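PDB 3VSN: Non-sulfated chondroitin lyase E66 from Autographa californica nucleopolyhedrovirus, which cleaves non-sulfated chondroitin as a lyase of the viral envelope and is essential for oral infectivity, perhaps by digesting the chondroitin sulfate barrier of the host midgut's peritrophic matrix. Local coordinates for residues His238-Arg250 against Val319-Leu331. Residues are numbered along the deposited sequence; the frame is centred on the assembly and turned at random.
Sequences HVDSIYIDHIDVR and VHSADYSKVLTKL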
loop_
_atom_site.group_PDB
_atom_site.type_symbol
_atom_site.label_atom_id
_atom_site.label_comp_id
_atom_site.label_asym_id
_atom_site.label_seq_id
_atom_site.Cartn_x
_atom_site.Cartn_y
_atom_site.Cartn_z
ATOM N N HIS A 238 -7.046 -0.195 -11.945
ATOM C CA HIS A 238 -6.431 -0.298 -13.266
ATOM C C HIS A 238 -6.268 -1.736 -13.680
ATOM O O HIS A 238 -6.337 -2.636 -12.839
ATOM C CB HIS A 238 -5.129 0.497 -13.329
ATOM C CG HIS A 238 -5.329 1.958 -13.676
ATOM N ND1 HIS A 238 -6.348 2.689 -13.179
ATOM C CD2 HIS A 238 -4.594 2.815 -14.492
ATOM C CE1 HIS A 238 -6.274 3.944 -13.663
ATOM N NE2 HIS A 238 -5.198 4.022 -14.461
ATOM N N VAL A 239 -6.065 -1.965 -14.979
ATOM C CA VAL A 239 -6.103 -3.318 -15.553
ATOM C C VAL A 239 -5.127 -4.307 -14.918
ATOM O O VAL A 239 -5.380 -5.513 -14.926
ATOM C CB VAL A 239 -5.910 -3.323 -17.093
ATOM C CG1 VAL A 239 -7.074 -2.629 -17.790
ATOM C CG2 VAL A 239 -4.574 -2.704 -17.490
ATOM N N ASP A 240 -4.020 -3.800 -14.378
ATOM C CA ASP A 240 -3.026 -4.649 -13.723
ATOM C C ASP A 240 -3.172 -4.659 -12.197
ATOM O O ASP A 240 -2.221 -4.964 -11.475
ATOM C CB ASP A 240 -1.596 -4.261 -14.145
ATOM C CG ASP A 240 -1.260 -2.797 -13.863
ATOM O OD1 ASP A 240 -2.111 -2.044 -13.333
ATOM O OD2 ASP A 240 -0.119 -2.396 -14.175
ATOM N N SER A 241 -4.370 -4.327 -11.722
ATOM C CA SER A 241 -4.706 -4.370 -10.295
ATOM C C SER A 241 -3.809 -3.510 -9.400
ATOM O O SER A 241 -3.191 -4.000 -8.452
ATOM C CB SER A 241 -4.776 -5.814 -9.786
ATOM O OG SER A 241 -5.955 -6.439 -10.251
ATOM N N ILE A 242 -3.738 -2.227 -9.734
ATOM C CA ILE A 242 -3.249 -1.204 -8.819
ATOM C C ILE A 242 -4.363 -0.166 -8.730
ATOM O O ILE A 242 -4.942 0.208 -9.758
ATOM C CB ILE A 242 -1.928 -0.562 -9.311
ATOM C CG1 ILE A 242 -0.773 -1.577 -9.270
ATOM C CG2 ILE A 242 -1.579 0.695 -8.512
ATOM C CD1 ILE A 242 -0.421 -2.121 -7.898
ATOM N N TYR A 243 -4.680 0.279 -7.516
ATOM C CA TYR A 243 -5.752 1.253 -7.353
ATOM C C TYR A 243 -5.287 2.689 -7.572
ATOM O O TYR A 243 -4.351 3.158 -6.925
ATOM C CB TYR A 243 -6.500 1.125 -6.015
ATOM C CG TYR A 243 -7.815 1.851 -6.111
ATOM C CD1 TYR A 243 -7.936 3.187 -5.716
ATOM C CD2 TYR A 243 -8.924 1.230 -6.687
ATOM C CE1 TYR A 243 -9.136 3.866 -5.857
ATOM C CE2 TYR A 243 -10.127 1.900 -6.827
ATOM C CZ TYR A 243 -10.228 3.213 -6.416
ATOM O OH TYR A 243 -11.425 3.876 -6.567
ATOM N N ILE A 244 -5.968 3.373 -8.487
ATOM C CA ILE A 244 -5.652 4.753 -8.834
ATOM C C ILE A 244 -6.765 5.680 -8.343
ATOM O O ILE A 244 -7.947 5.432 -8.595
ATOM C CB ILE A 244 -5.427 4.909 -10.363
ATOM C CG1 ILE A 244 -4.287 3.990 -10.847
ATOM C CG2 ILE A 244 -5.183 6.366 -10.754
ATOM C CD1 ILE A 244 -2.934 4.213 -10.190
ATOM N N ASP A 245 -6.377 6.730 -7.622
ATOM C CA ASP A 245 -7.311 7.740 -7.130
ATOM C C ASP A 245 -6.789 9.128 -7.507
ATOM O O ASP A 245 -5.635 9.261 -7.927
ATOM C CB ASP A 245 -7.463 7.613 -5.613
ATOM C CG ASP A 245 -8.826 8.076 -5.107
ATOM O OD1 ASP A 245 -9.614 8.661 -5.878
ATOM O OD2 ASP A 245 -9.107 7.847 -3.915
ATOM N N HIS A 246 -7.634 10.152 -7.368
ATOM C CA HIS A 246 -7.267 11.529 -7.725
ATOM C C HIS A 246 -6.768 11.624 -9.145
ATOM O O HIS A 246 -5.788 12.316 -9.437
ATOM C CB HIS A 246 -6.253 12.093 -6.728
ATOM C CG HIS A 246 -6.839 12.403 -5.370
ATOM N ND1 HIS A 246 -6.217 13.196 -4.479
ATOM C CD2 HIS A 246 -8.044 12.016 -4.777
ATOM C CE1 HIS A 246 -6.970 13.299 -3.367
ATOM N NE2 HIS A 246 -8.087 12.577 -3.552
ATOM N N ILE A 247 -7.465 10.911 -10.030
ATOM C CA ILE A 247 -7.197 10.830 -11.474
ATOM C C ILE A 247 -5.963 9.996 -11.838
ATOM O O ILE A 247 -6.063 9.096 -12.669
ATOM C CB ILE A 247 -7.181 12.208 -12.192
ATOM C CG1 ILE A 247 -8.412 13.042 -11.804
ATOM C CG2 ILE A 247 -7.144 12.017 -13.705
ATOM C CD1 ILE A 247 -8.261 14.530 -12.056
ATOM N N ASP A 248 -4.817 10.275 -11.214
ATOM C CA ASP A 248 -3.555 9.654 -11.641
ATOM C C ASP A 248 -2.574 9.291 -10.515
ATOM O O ASP A 248 -1.378 9.133 -10.764
ATOM C CB ASP A 248 -2.863 10.548 -12.683
ATOM C CG ASP A 248 -2.471 11.917 -12.127
ATOM O OD1 ASP A 248 -2.728 12.202 -10.939
ATOM O OD2 ASP A 248 -1.886 12.715 -12.884
ATOM N N VAL A 249 -3.078 9.154 -9.289
ATOM C CA VAL A 249 -2.223 8.836 -8.137
ATOM C C VAL A 249 -2.419 7.380 -7.701
ATOM O O VAL A 249 -3.554 6.929 -7.530
ATOM C CB VAL A 249 -2.482 9.797 -6.941
ATOM C CG1 VAL A 249 -1.473 9.570 -5.821
ATOM C CG2 VAL A 249 -2.427 11.252 -7.393
ATOM N N ARG A 250 -1.316 6.644 -7.537
ATOM C CA ARG A 250 -1.365 5.334 -6.873
ATOM C C ARG A 250 -1.725 5.574 -5.405
ATOM O O ARG A 250 -0.940 6.167 -4.666
ATOM C CB ARG A 250 -0.020 4.599 -6.978
ATOM C CG ARG A 250 0.452 4.305 -8.400
ATOM C CD ARG A 250 1.851 3.689 -8.405
ATOM N NE ARG A 250 2.448 3.726 -9.740
ATOM C CZ ARG A 250 3.088 4.775 -10.256
ATOM N NH1 ARG A 250 3.242 5.886 -9.547
ATOM N NH2 ARG A 250 3.586 4.712 -11.487
ATOM N N VAL A 319 6.224 -13.410 -6.161
ATOM C CA VAL A 319 6.654 -12.170 -6.791
ATOM C C VAL A 319 5.499 -11.686 -7.673
ATOM O O VAL A 319 4.987 -12.441 -8.498
ATOM C CB VAL A 319 7.938 -12.375 -7.620
ATOM C CG1 VAL A 319 8.423 -11.057 -8.210
ATOM C CG2 VAL A 319 9.030 -13.009 -6.761
ATOM N N HIS A 320 5.087 -10.438 -7.473
ATOM C CA HIS A 320 3.957 -9.847 -8.192
ATOM C C HIS A 320 4.417 -8.686 -9.019
ATOM O O HIS A 320 5.331 -7.957 -8.618
ATOM C CB HIS A 320 2.907 -9.329 -7.209
ATOM C CG HIS A 320 2.407 -10.362 -6.231
ATOM N ND1 HIS A 320 1.589 -11.371 -6.595
ATOM C CD2 HIS A 320 2.604 -10.490 -4.859
ATOM C CE1 HIS A 320 1.296 -12.118 -5.515
ATOM N NE2 HIS A 320 1.916 -11.577 -4.453
ATOM N N SER A 321 3.774 -8.470 -10.163
ATOM C CA SER A 321 4.073 -7.287 -10.968
ATOM C C SER A 321 2.835 -6.630 -11.562
ATOM O O SER A 321 1.898 -7.304 -11.984
ATOM C CB SER A 321 5.072 -7.616 -12.080
ATOM O OG SER A 321 4.501 -8.479 -13.048
ATOM N N ALA A 322 2.850 -5.304 -11.592
ATOM C CA ALA A 322 1.834 -4.536 -12.288
ATOM C C ALA A 322 2.558 -3.808 -13.413
ATOM O O ALA A 322 3.218 -2.792 -13.181
ATOM C CB ALA A 322 1.167 -3.560 -11.333
ATOM N N ASP A 323 2.461 -4.360 -14.623
ATOM C CA ASP A 323 3.324 -3.962 -15.741
ATOM C C ASP A 323 2.985 -2.604 -16.361
ATOM O O ASP A 323 3.835 -1.984 -17.004
ATOM C CB ASP A 323 3.316 -5.034 -16.834
ATOM C CG ASP A 323 3.890 -6.367 -16.369
ATOM O OD1 ASP A 323 4.559 -6.428 -15.308
ATOM O OD2 ASP A 323 3.665 -7.365 -17.083
ATOM N N TYR A 324 1.744 -2.161 -16.191
ATOM C CA TYR A 324 1.307 -0.860 -16.702
ATOM C C TYR A 324 1.420 0.246 -15.653
ATOM O O TYR A 324 1.852 1.360 -15.957
ATOM C CB TYR A 324 -0.144 -0.935 -17.172
ATOM C CG TYR A 324 -0.336 -1.564 -18.530
ATOM C CD1 TYR A 324 -0.111 -0.831 -19.695
ATOM C CD2 TYR A 324 -0.776 -2.882 -18.651
ATOM C CE1 TYR A 324 -0.301 -1.398 -20.946
ATOM C CE2 TYR A 324 -0.971 -3.459 -19.896
ATOM C CZ TYR A 324 -0.733 -2.714 -21.039
ATOM O OH TYR A 324 -0.928 -3.282 -22.277
ATOM N N SER A 325 1.008 -0.067 -14.426
ATOM C CA SER A 325 0.995 0.898 -13.324
ATOM C C SER A 325 2.368 1.021 -12.670
ATOM O O SER A 325 2.635 1.992 -11.953
ATOM C CB SER A 325 -0.049 0.496 -12.284
ATOM O OG SER A 325 -1.343 0.448 -12.864
ATOM N N LYS A 326 3.222 0.025 -12.927
ATOM C CA LYS A 326 4.648 0.010 -12.539
ATOM C C LYS A 326 4.889 -0.252 -11.049
ATOM O O LYS A 326 5.368 0.619 -10.322
ATOM C CB LYS A 326 5.401 1.275 -13.011
ATOM C CG LYS A 326 5.115 1.721 -14.447
ATOM C CD LYS A 326 5.376 0.622 -15.469
ATOM C CE LYS A 326 5.124 1.116 -16.886
ATOM N NZ LYS A 326 5.408 0.074 -17.913
ATOM N N VAL A 327 4.551 -1.459 -10.605
ATOM C CA VAL A 327 4.855 -1.896 -9.243
ATOM C C VAL A 327 5.404 -3.319 -9.308
ATOM O O VAL A 327 4.826 -4.183 -9.971
ATOM C CB VAL A 327 3.614 -1.839 -8.308
ATOM C CG1 VAL A 327 3.967 -2.312 -6.904
ATOM C CG2 VAL A 327 3.037 -0.430 -8.245
ATOM N N LEU A 328 6.540 -3.540 -8.652
ATOM C CA LEU A 328 7.092 -4.875 -8.458
ATOM C C LEU A 328 7.161 -5.150 -6.963
ATOM O O LEU A 328 7.734 -4.361 -6.212
ATOM C CB LEU A 328 8.490 -4.987 -9.080
ATOM C CG LEU A 328 9.311 -6.251 -8.777
ATOM C CD1 LEU A 328 8.688 -7.489 -9.417
ATOM C CD2 LEU A 328 10.753 -6.088 -9.242
ATOM N N THR A 329 6.589 -6.272 -6.538
ATOM C CA THR A 329 6.485 -6.587 -5.121
ATOM C C THR A 329 6.817 -8.051 -4.874
ATOM O O THR A 329 6.360 -8.931 -5.601
ATOM C CB THR A 329 5.071 -6.255 -4.600
ATOM O OG1 THR A 329 4.849 -4.842 -4.716
ATOM C CG2 THR A 329 4.901 -6.666 -3.135
ATOM N N LYS A 330 7.624 -8.304 -3.851
ATOM C CA LYS A 330 7.965 -9.667 -3.483
ATOM C C LYS A 330 7.680 -9.894 -2.013
ATOM O O LYS A 330 8.082 -9.097 -1.159
ATOM C CB LYS A 330 9.437 -9.968 -3.793
ATOM C CG LYS A 330 9.902 -11.346 -3.339
ATOM C CD LYS A 330 11.336 -11.601 -3.769
ATOM C CE LYS A 330 11.957 -12.765 -3.013
ATOM N NZ LYS A 330 11.421 -14.098 -3.413
ATOM N N LEU A 331 6.971 -10.981 -1.730
ATOM C CA LEU A 331 6.791 -11.444 -0.369
ATOM C C LEU A 331 7.390 -12.838 -0.272
ATOM O O LEU A 331 6.932 -13.765 -0.940
ATOM C CB LEU A 331 5.308 -11.461 0.028
ATOM C CG LEU A 331 5.043 -11.841 1.492
ATOM C CD1 LEU A 331 5.416 -10.699 2.431
ATOM C CD2 LEU A 331 3.595 -12.264 1.697
HETATM O O HOH W 1 -0.819 -7.381 -11.789
#
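The carboxylate of D240 takes three hydrogen bonds from the turn at Y324 and S325. OD2 accepts the backbone N of S325 at 2.6 Å on its syn lone pair, nearly straight (166°), and the N of Y324 at 2.8 Å on its anti side, more bent and out of the carboxylate plane. OD1 receives the S325 hydroxyl, OG to OD1 2.6 Å, again syn. With chi1 at 57°, D240 CG sits between its own backbone N and carbonyl carbon, which brings the carboxylate up against A322 CB. One water donates to both D240 O and S321 O. Further along, R250 meets the carbonyl of S325 side-on: NE and NH2 both hydrogen-bond that one O, at 2.8 and 2.9 Å, with the O in the guanidinium plane. The partner is a beta hairpin, strands 319-322 and 327-331, with a G1 bulge, K326 and V327 both facing A322; its tip docks on the type I turn H238-S241, between strands 236-238 and 243-245 of a small mixed sheet in the family 8 lyase region. Apolar contacts lie on two patches: I242 packs CG1 tightly on A322 CB (3.5 Å) and CD1 on V327 CG2, while V239 CG2 reaches Y324 CD2. In the turn between strands 243-245 and 249-250, the catalytic proton acceptor H246 hydrogen-bonds E350 through ND1.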